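Local coordinates for protein magnesium transporter MgtE (Enterococcus faecalis, PDB 2OUX) that probably carries magnesium ions across the cell membrane as a homodimer, this chain being its cytosolic part with an N domain and paired CBS domains, at residues M8-Q11 and F12-L16; E26-E29 and L30-L34. All coordinates share one frame; numbering follows the deposited sequence.

Contact 1 of 2, residues M8-Q11 and F12-L16; sequences MEEQ and FALLL
Met8, a selenomethionine, lays its side chain over one face of the Phe12 ring one helical turn further on. Its CG makes a CH-pi contact 3.9 Å from the centroid of the Phe12 ring, 19° off the normal, and is displaced toward the rim, where it lies 3.7 Å from Phe12 CZ. The chain of Met8 leaves with CG opposite the backbone N (chi1 -156°) and then bends twice, which brings SE back to the same ring: Met8 SE stands obliquely, 4.3 Å from the centroid of Phe12, a Met-aromatic contact. The ring also makes an edge-to-face pair with Phe42 of helix 36-43, and Tyr230 of the second subunit packs on Met8. The residues form the first turns of helix 8-20, at the surface of the cytosolic N-terminal region, away from the magnesium sites. Their backbone bonds follow the i to i+4 pattern, from Phe12 N to Met8 O (3.0 Å) through to Leu15 N to Gln11 O (2.9 Å). Van der Waals contacts follow: Leu14 CD1 packs 3.3 Å from the carbonyl oxygen Glu10 O, while Leu14 CD2 and the amide nitrogen Gln11 NE2 are 4.1 Å apart, their side chains crossing at about a right angle.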
loop_
_atom_site.group_PDB
_atom_site.type_symbol
_atom_site.label_atom_id
_atom_site.label_comp_id
_atom_site.label_asym_id
_atom_site.label_seq_id
_atom_site.Cartn_x
_atom_site.Cartn_y
_atom_site.Cartn_z
HETATM N N MSE A 8 -0.598 9.702 -23.443
HETATM C CA MSE A 8 0.790 9.275 -23.399
HETATM C C MSE A 8 1.535 9.642 -24.671
HETATM O O MSE A 8 2.634 10.197 -24.622
HETATM C CB MSE A 8 0.858 7.762 -23.204
HETATM C CG MSE A 8 2.147 7.301 -22.581
HETATM SE SE MSE A 8 2.345 8.237 -20.927
HETATM C CE MSE A 8 1.076 7.222 -19.890
ATOM N N GLU A 9 0.931 9.323 -25.810
ATOM C CA GLU A 9 1.543 9.602 -27.097
ATOM C C GLU A 9 1.992 11.057 -27.216
ATOM O O GLU A 9 3.169 11.331 -27.435
ATOM C CB GLU A 9 0.577 9.240 -28.235
ATOM C CG GLU A 9 -0.744 10.019 -28.280
ATOM C CD GLU A 9 -1.754 9.584 -27.227
ATOM O OE1 GLU A 9 -1.971 8.364 -27.059
ATOM O OE2 GLU A 9 -2.346 10.471 -26.580
ATOM N N GLU A 10 1.052 11.981 -27.058
ATOM C CA GLU A 10 1.348 13.405 -27.151
ATOM C C GLU A 10 2.578 13.792 -26.334
ATOM O O GLU A 10 3.538 14.349 -26.867
ATOM C CB GLU A 10 0.141 14.220 -26.678
ATOM C CG GLU A 10 0.402 15.714 -26.563
ATOM C CD GLU A 10 -0.792 16.473 -26.015
ATOM O OE1 GLU A 10 -1.301 16.086 -24.941
ATOM O OE2 GLU A 10 -1.222 17.458 -26.651
ATOM N N GLN A 11 2.544 13.497 -25.039
ATOM C CA GLN A 11 3.652 13.827 -24.152
ATOM C C GLN A 11 4.988 13.254 -24.623
ATOM O O GLN A 11 5.991 13.968 -24.670
ATOM C CB GLN A 11 3.349 13.340 -22.731
ATOM C CG GLN A 11 2.993 14.449 -21.751
ATOM C CD GLN A 11 4.190 15.312 -21.397
ATOM O OE1 GLN A 11 5.117 14.864 -20.716
ATOM N NE2 GLN A 11 4.183 16.555 -21.866
ATOM N N PHE A 12 5.002 11.970 -24.965
ATOM C CA PHE A 12 6.220 11.321 -25.431
ATOM C C PHE A 12 6.792 12.022 -26.663
ATOM O O PHE A 12 8.004 12.191 -26.778
ATOM C CB PHE A 12 5.949 9.844 -25.743
ATOM C CG PHE A 12 5.901 8.956 -24.524
ATOM C CD1 PHE A 12 5.939 9.494 -23.237
ATOM C CD2 PHE A 12 5.823 7.576 -24.661
ATOM C CE1 PHE A 12 5.903 8.672 -22.113
ATOM C CE2 PHE A 12 5.785 6.744 -23.538
ATOM C CZ PHE A 12 5.825 7.297 -22.264
ATOM N N ALA A 13 5.912 12.437 -27.572
ATOM C CA ALA A 13 6.321 13.120 -28.799
ATOM C C ALA A 13 7.064 14.421 -28.498
ATOM O O ALA A 13 8.095 14.710 -29.110
ATOM C CB ALA A 13 5.097 13.403 -29.674
ATOM N N LEU A 14 6.528 15.208 -27.569
ATOM C CA LEU A 14 7.163 16.460 -27.174
ATOM C C LEU A 14 8.507 16.119 -26.546
ATOM O O LEU A 14 9.522 16.754 -26.830
ATOM C CB LEU A 14 6.299 17.204 -26.150
ATOM C CG LEU A 14 5.192 18.161 -26.612
ATOM C CD1 LEU A 14 4.194 17.468 -27.542
ATOM C CD2 LEU A 14 4.494 18.694 -25.377
ATOM N N LEU A 15 8.497 15.105 -25.686
ATOM C CA LEU A 15 9.700 14.649 -25.000
ATOM C C LEU A 15 10.791 14.254 -25.992
ATOM O O LEU A 15 11.944 14.647 -25.836
ATOM C CB LEU A 15 9.377 13.450 -24.113
ATOM C CG LEU A 15 9.650 13.522 -22.613
ATOM C CD1 LEU A 15 9.426 12.134 -22.024
ATOM C CD2 LEU A 15 11.072 13.980 -22.339
ATOM N N LEU A 16 10.425 13.465 -26.999
ATOM C CA LEU A 16 11.381 13.020 -28.021
ATOM C C LEU A 16 12.025 14.204 -28.738
ATOM O O LEU A 16 13.198 14.162 -29.101
ATOM C CB LEU A 16 10.692 12.125 -29.060
ATOM C CG LEU A 16 11.027 10.625 -29.020
ATOM C CD1 LEU A 16 10.165 9.861 -30.026
ATOM C CD2 LEU A 16 12.499 10.421 -29.318
#

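Contact 2 of 2, residues E26-E29 and L30-L34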
loop_
_atom_site.group_PDB
_atom_site.type_symbol
_atom_site.label_atom_id
_atom_site.label_comp_id
_atom_site.label_asym_id
_atom_site.label_seq_id
_atom_site.Cartn_x
_atom_site.Cartn_y
_atom_site.Cartn_z
ATOM N N GLU A 26 14.630 21.462 -20.726
ATOM C CA GLU A 26 13.237 21.243 -21.112
ATOM C C GLU A 26 12.949 19.749 -20.961
ATOM O O GLU A 26 11.896 19.349 -20.465
ATOM C CB GLU A 26 13.009 21.656 -22.564
ATOM C CG GLU A 26 11.876 22.659 -22.779
ATOM C CD GLU A 26 10.511 22.167 -22.304
ATOM O OE1 GLU A 26 9.544 22.258 -23.094
ATOM O OE2 GLU A 26 10.393 21.709 -21.142
ATOM N N PHE A 27 13.905 18.936 -21.399
ATOM C CA PHE A 27 13.800 17.490 -21.320
ATOM C C PHE A 27 13.604 17.053 -19.875
ATOM O O PHE A 27 12.631 16.380 -19.548
ATOM C CB PHE A 27 15.068 16.837 -21.860
ATOM C CG PHE A 27 15.106 15.359 -21.656
ATOM C CD1 PHE A 27 14.375 14.513 -22.486
ATOM C CD2 PHE A 27 15.819 14.811 -20.598
ATOM C CE1 PHE A 27 14.355 13.147 -22.262
ATOM C CE2 PHE A 27 15.803 13.442 -20.367
ATOM C CZ PHE A 27 15.071 12.610 -21.200
ATOM N N ARG A 28 14.544 17.439 -19.019
ATOM C CA ARG A 28 14.495 17.096 -17.609
ATOM C C ARG A 28 13.163 17.428 -16.964
ATOM O O ARG A 28 12.585 16.583 -16.275
ATOM C CB ARG A 28 15.610 17.809 -16.848
ATOM C CG ARG A 28 16.995 17.319 -17.187
ATOM C CD ARG A 28 18.014 17.956 -16.277
ATOM N NE ARG A 28 18.799 16.946 -15.588
ATOM C CZ ARG A 28 18.566 16.509 -14.353
ATOM N NH1 ARG A 28 17.565 16.989 -13.633
ATOM N NH2 ARG A 28 19.350 15.579 -13.842
ATOM N N GLU A 29 12.687 18.655 -17.179
ATOM C CA GLU A 29 11.409 19.103 -16.612
ATOM C C GLU A 29 10.271 18.165 -16.986
ATOM O O GLU A 29 9.476 17.773 -16.134
ATOM C CB GLU A 29 11.030 20.503 -17.114
ATOM C CG GLU A 29 11.778 21.674 -16.502
ATOM C CD GLU A 29 11.339 23.002 -17.116
ATOM O OE1 GLU A 29 10.161 23.386 -16.939
ATOM O OE2 GLU A 29 12.169 23.655 -17.785
ATOM N N LEU A 30 10.184 17.837 -18.273
ATOM C CA LEU A 30 9.134 16.960 -18.779
ATOM C C LEU A 30 9.299 15.527 -18.275
ATOM O O LEU A 30 8.405 14.983 -17.634
ATOM C CB LEU A 30 9.135 16.976 -20.312
ATOM C CG LEU A 30 8.757 18.299 -20.989
ATOM C CD1 LEU A 30 8.969 18.188 -22.491
ATOM C CD2 LEU A 30 7.309 18.641 -20.675
ATOM N N PHE A 31 10.454 14.938 -18.561
ATOM C CA PHE A 31 10.760 13.573 -18.161
ATOM C C PHE A 31 10.506 13.348 -16.674
ATOM O O PHE A 31 9.781 12.430 -16.292
ATOM C CB PHE A 31 12.226 13.246 -18.482
ATOM C CG PHE A 31 12.611 11.811 -18.196
ATOM C CD1 PHE A 31 12.280 10.791 -19.088
ATOM C CD2 PHE A 31 13.280 11.480 -17.022
ATOM C CE1 PHE A 31 12.609 9.453 -18.810
ATOM C CE2 PHE A 31 13.612 10.151 -16.730
ATOM C CZ PHE A 31 13.277 9.135 -17.626
ATOM N N LEU A 32 11.100 14.199 -15.844
ATOM C CA LEU A 32 10.970 14.084 -14.399
ATOM C C LEU A 32 9.565 14.380 -13.888
ATOM O O LEU A 32 9.283 14.190 -12.721
ATOM C CB LEU A 32 12.003 14.994 -13.713
ATOM C CG LEU A 32 13.309 14.395 -13.159
ATOM C CD1 LEU A 32 13.662 13.089 -13.852
ATOM C CD2 LEU A 32 14.441 15.411 -13.323
ATOM N N ALA A 33 8.681 14.849 -14.761
ATOM C CA ALA A 33 7.300 15.128 -14.361
ATOM C C ALA A 33 6.473 13.848 -14.546
ATOM O O ALA A 33 5.362 13.723 -14.034
ATOM C CB ALA A 33 6.719 16.259 -15.213
ATOM N N LEU A 34 7.027 12.909 -15.300
ATOM C CA LEU A 34 6.365 11.634 -15.552
ATOM C C LEU A 34 6.614 10.684 -14.379
ATOM O O LEU A 34 7.656 10.744 -13.734
ATOM C CB LEU A 34 6.928 10.979 -16.821
ATOM C CG LEU A 34 6.794 11.612 -18.208
ATOM C CD1 LEU A 34 7.678 10.859 -19.177
ATOM C CD2 LEU A 34 5.350 11.560 -18.668
#
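Three backbone hydrogen bonds tie 26-29 to 30-34: Phe31 N to Phe27 O at 2.8 Å, Leu32 N to Arg28 O at 2.8 Å, and the longer Leu30 N to Glu26 O at 3.2 Å. The guanidinium of Arg28 forms a salt bridge through NH2 with Glu62 OE1 of helix 60-67. On the way there the Arg28 side chain runs alongside Leu32, pointing the same way, with NH1 of Arg28 3.5 Å from CD2 of Leu32, an oblique approach. The carboxylate of Glu26 meets Leu30 through OE2, 3.8 Å from Leu30 CG. Phe27 and Phe31 form the buried side. Both carry CG opposite the backbone N (chi1 173° and -176°), which sets their side chains side by side; the planes are nearly parallel but slid apart, with little overlap and 5.4 Å between the Phe27 and Phe31 centroids. Phe31 CB lies over one face of the Phe27 ring, toward its rim, a CH-pi contact. Phe42 of helix 36-43 touches both phenylalanines. Phe27 and Phe31 on the buried side and Glu29 on the exposed side give helix 24-31 an amphipathic character, and a type I beta turn from Phe31 to Leu34 closes this part and leads toward helix 36-43 in the all-helical N-terminal part.

Contact 1 lies at the surface and contact 2 is partly buried; contact 1 falls wholly within helix 8-20, while contact 2 takes in the last part of helix 24-31, next in the chain, and the turn that follows. They meet through Leu15, whose CD2 is 3.3 Å from Phe27 CD1 and which also packs on Leu34; Gln11 reaches Leu30 and Leu34. Phe42 of helix 36-43 touches side chains of both contacts, so three short helices share one hydrophobic patch. The chemistry differs with place: one ring and a methionine-type chain at the surface, beside the second subunit, against two buried rings with a charged partner in the same chain.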